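Local coordinates for aminopeptidase N (Francisella tularensis subsp. tularensis, PDB 5DLL), which is a zinc-dependent M1-family aminopeptidase that releases N-terminal amino acids from peptides, probably during the breakdown of intracellular peptides, at residues 63-68 with 136-141. Sequence-based numbering, arbitrary orientation.
Sequences VLDGVE and GFRKIT. With NA (sodium ion), chain R.
V67 N donates to R138 O at 3.1 Å, the one hydrogen bond between the loop that leaves strand 62-65 and the 136-141 turn, both in the β-rich N-terminal domain of this M1 peptidase. The amide comes in from above the R138 carbonyl plane, 55° out of it. The same oxygen takes a CA-H...O contact from G66 CA at 3.3 Å, and K139 CA returns one to V67 O at 3.4 Å, so the two backbones touch in both directions.

Beside this seam, D65 and R138 stack flat: carboxylate and guanidinium planes lie 3° apart, with D65 CG 3.7 Å above the centre of the guanidinium. No N-H of R138 points at D65 OD2, which lies well out of the guanidinium plane, and the D65 OD2 to R138 NH2 pair, at 3.8 Å, is a long salt bridge of charge alone. D145 joins both ends, its carboxylate in a salt bridge with R138 NE and its backbone N hydrogen-bonded to D65 OD2; it probably helps to hold the stack in place. A bend at chi3 turns the guanidinium from the line of the R138 chain to lie over D65.

Further along, V67 sets CG2 against R138 CD at 3.8 Å, while its CB meets K139 CG. The extended K139 chain runs past E68, whose OE2 lies 4.5 Å from K139 NZ, opposite charges near each other but beyond a salt bridge. At the far end of the turn T141 CB points away from 63-68, and with its hydroxyl anti to the backbone N (chi1 -158°), OG1 binds the sodium ion, which V44 O and T106 OG1 also ligate.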
ATOM      1  N   VAL A  63     -32.514 -16.848   2.426  1.00 41.53           N
ATOM      2  CA  VAL A  63     -31.411 -17.561   1.785  1.00 45.42           C
ATOM      3  C   VAL A  63     -30.109 -17.261   2.534  1.00 45.48           C
ATOM      4  O   VAL A  63     -29.438 -16.269   2.254  1.00 45.84           O
ATOM      5  CB  VAL A  63     -31.263 -17.170   0.291  1.00 46.51           C
ATOM      6  CG1 VAL A  63     -30.142 -17.968  -0.370  1.00 45.02           C
ATOM      7  CG2 VAL A  63     -32.577 -17.372  -0.454  1.00 44.81           C
ATOM      8  N   LEU A  64     -29.766 -18.121   3.488  1.00 44.26           N
ATOM      9  CA  LEU A  64     -28.517 -17.984   4.237  1.00 43.95           C
ATOM     10  C   LEU A  64     -27.346 -18.622   3.494  1.00 39.97           C
ATOM     11  O   LEU A  64     -27.494 -19.677   2.889  1.00 48.75           O
ATOM     12  CB  LEU A  64     -28.650 -18.627   5.618  1.00 45.73           C
ATOM     13  CG  LEU A  64     -29.650 -17.948   6.554  1.00 47.77           C
ATOM     14  CD1 LEU A  64     -29.983 -18.858   7.722  1.00 53.48           C
ATOM     15  CD2 LEU A  64     -29.111 -16.618   7.048  1.00 50.68           C
ATOM     16  N   ASP A  65     -26.189 -17.971   3.550  1.00 37.61           N
ATOM     17  CA  ASP A  65     -24.945 -18.504   2.999  1.00 38.40           C
ATOM     18  C   ASP A  65     -24.256 -19.391   4.040  1.00 35.76           C
ATOM     19  O   ASP A  65     -24.201 -19.043   5.223  1.00 35.28           O
ATOM     20  CB  ASP A  65     -24.003 -17.357   2.600  1.00 46.10           C
ATOM     21  CG  ASP A  65     -24.615 -16.416   1.564  1.00 51.48           C
ATOM     22  OD1 ASP A  65     -24.866 -16.864   0.422  1.00 52.91           O
ATOM     23  OD2 ASP A  65     -24.830 -15.225   1.890  1.00 47.18           O
ATOM     24  N   GLY A  66     -23.724 -20.527   3.601  1.00 36.35           N
ATOM     25  CA  GLY A  66     -23.017 -21.444   4.498  1.00 40.22           C
ATOM     26  C   GLY A  66     -22.261 -22.510   3.730  1.00 38.81           C
ATOM     27  O   GLY A  66     -22.813 -23.130   2.824  1.00 43.95           O
ATOM     28  N   VAL A  67     -20.997 -22.725   4.088  1.00 33.60           N
ATOM     29  CA  VAL A  67     -20.106 -23.576   3.304  1.00 34.05           C
ATOM     30  C   VAL A  67     -19.272 -24.477   4.211  1.00 34.42           C
ATOM     31  O   VAL A  67     -18.652 -24.006   5.160  1.00 33.61           O
ATOM     32  CB  VAL A  67     -19.180 -22.716   2.410  1.00 34.09           C
ATOM     33  CG1 VAL A  67     -18.162 -23.579   1.675  1.00 33.97           C
ATOM     34  CG2 VAL A  67     -20.006 -21.905   1.421  1.00 35.37           C
ATOM     35  N   GLU A  68     -19.268 -25.772   3.906  1.00 38.03           N
ATOM     36  CA  GLU A  68     -18.525 -26.773   4.675  1.00 41.16           C
ATOM     37  C   GLU A  68     -19.008 -26.837   6.130  1.00 39.75           C
ATOM     38  O   GLU A  68     -18.208 -26.898   7.064  1.00 42.82           O
ATOM     39  CB  GLU A  68     -17.007 -26.530   4.568  1.00 43.93           C
ATOM     40  CG  GLU A  68     -16.476 -26.713   3.146  1.00 56.28           C
ATOM     41  CD  GLU A  68     -15.123 -26.054   2.893  1.00 66.67           C
ATOM     42  OE1 GLU A  68     -14.308 -25.949   3.835  1.00 69.33           O
ATOM     43  OE2 GLU A  68     -14.867 -25.648   1.734  1.00 60.70           O
ATOM     44  N   GLY A 136     -15.453 -15.248   4.167  1.00 38.89           N
ATOM     45  CA  GLY A 136     -15.015 -16.368   4.987  1.00 36.04           C
ATOM     46  C   GLY A 136     -15.886 -16.657   6.194  1.00 33.40           C
ATOM     47  O   GLY A 136     -15.680 -17.660   6.865  1.00 31.38           O
ATOM     48  N   PHE A 137     -16.852 -15.794   6.496  1.00 35.97           N
ATOM     49  CA  PHE A 137     -17.701 -16.019   7.671  1.00 38.51           C
ATOM     50  C   PHE A 137     -18.712 -17.129   7.436  1.00 38.91           C
ATOM     51  O   PHE A 137     -19.040 -17.869   8.363  1.00 48.54           O
ATOM     52  CB  PHE A 137     -18.428 -14.744   8.107  1.00 40.25           C
ATOM     53  CG  PHE A 137     -19.188 -14.900   9.402  1.00 36.69           C
ATOM     54  CD1 PHE A 137     -18.511 -14.984  10.608  1.00 35.81           C
ATOM     55  CD2 PHE A 137     -20.574 -14.966   9.413  1.00 33.88           C
ATOM     56  CE1 PHE A 137     -19.196 -15.129  11.801  1.00 34.65           C
ATOM     57  CE2 PHE A 137     -21.263 -15.109  10.603  1.00 34.06           C
ATOM     58  CZ  PHE A 137     -20.575 -15.190  11.799  1.00 34.60           C
ATOM     59  N   ARG A 138     -19.202 -17.245   6.201  1.00 39.28           N
ATOM     60  CA  ARG A 138     -20.114 -18.336   5.830  1.00 38.19           C
ATOM     61  C   ARG A 138     -19.531 -19.732   6.081  1.00 35.60           C
ATOM     62  O   ARG A 138     -20.287 -20.679   6.262  1.00 36.68           O
ATOM     63  CB  ARG A 138     -20.557 -18.205   4.370  1.00 41.17           C
ATOM     64  CG  ARG A 138     -19.454 -18.405   3.340  1.00 43.03           C
ATOM     65  CD  ARG A 138     -19.963 -18.151   1.930  1.00 44.51           C
ATOM     66  NE  ARG A 138     -20.366 -16.758   1.737  1.00 50.69           N
ATOM     67  CZ  ARG A 138     -20.904 -16.270   0.619  1.00 51.03           C
ATOM     68  NH1 ARG A 138     -21.114 -17.055  -0.429  1.00 52.11           N
ATOM     69  NH2 ARG A 138     -21.236 -14.983   0.548  1.00 55.10           N
ATOM     70  N   LYS A 139     -18.200 -19.850   6.104  1.00 33.68           N
ATOM     71  CA  LYS A 139     -17.521 -21.094   6.494  1.00 36.57           C
ATOM     72  C   LYS A 139     -17.430 -21.324   8.017  1.00 39.45           C
ATOM     73  O   LYS A 139     -16.664 -22.186   8.466  1.00 36.37           O
ATOM     74  CB  LYS A 139     -16.099 -21.137   5.920  1.00 36.87           C
ATOM     75  CG  LYS A 139     -16.006 -21.133   4.408  1.00 42.44           C
ATOM     76  CD  LYS A 139     -14.587 -21.469   3.973  1.00 50.30           C
ATOM     77  CE  LYS A 139     -14.395 -21.325   2.470  1.00 59.04           C
ATOM     78  NZ  LYS A 139     -12.987 -21.605   2.064  1.00 57.29           N
ATOM     79  N   ILE A 140     -18.186 -20.561   8.807  1.00 41.95           N
ATOM     80  CA  ILE A 140     -18.177 -20.704  10.265  1.00 40.66           C
ATOM     81  C   ILE A 140     -19.568 -21.070  10.767  1.00 37.31           C
ATOM     82  O   ILE A 140     -19.724 -22.021  11.527  1.00 37.82           O
ATOM     83  CB  ILE A 140     -17.670 -19.420  10.954  1.00 43.52           C
ATOM     84  CG1 ILE A 140     -16.230 -19.132  10.514  1.00 46.41           C
ATOM     85  CG2 ILE A 140     -17.743 -19.557  12.472  1.00 50.65           C
ATOM     86  CD1 ILE A 140     -15.667 -17.822  11.015  1.00 45.88           C
ATOM     87  N   THR A 141     -20.570 -20.295  10.359  1.00 36.33           N
ATOM     88  CA  THR A 141     -21.970 -20.662  10.568  1.00 37.74           C
ATOM     89  C   THR A 141     -22.787 -20.029   9.449  1.00 34.80           C
ATOM     90  O   THR A 141     -22.246 -19.268   8.643  1.00 33.64           O
ATOM     91  CB  THR A 141     -22.482 -20.258  11.978  1.00 42.32           C
ATOM     92  OG1 THR A 141     -23.635 -21.043  12.343  1.00 50.16           O
ATOM     93  CG2 THR A 141     -22.813 -18.770  12.049  1.00 43.28           C
TER
HETATM   94 NA    NA R 917     -24.724 -22.220  14.188  1.00 56.96          NA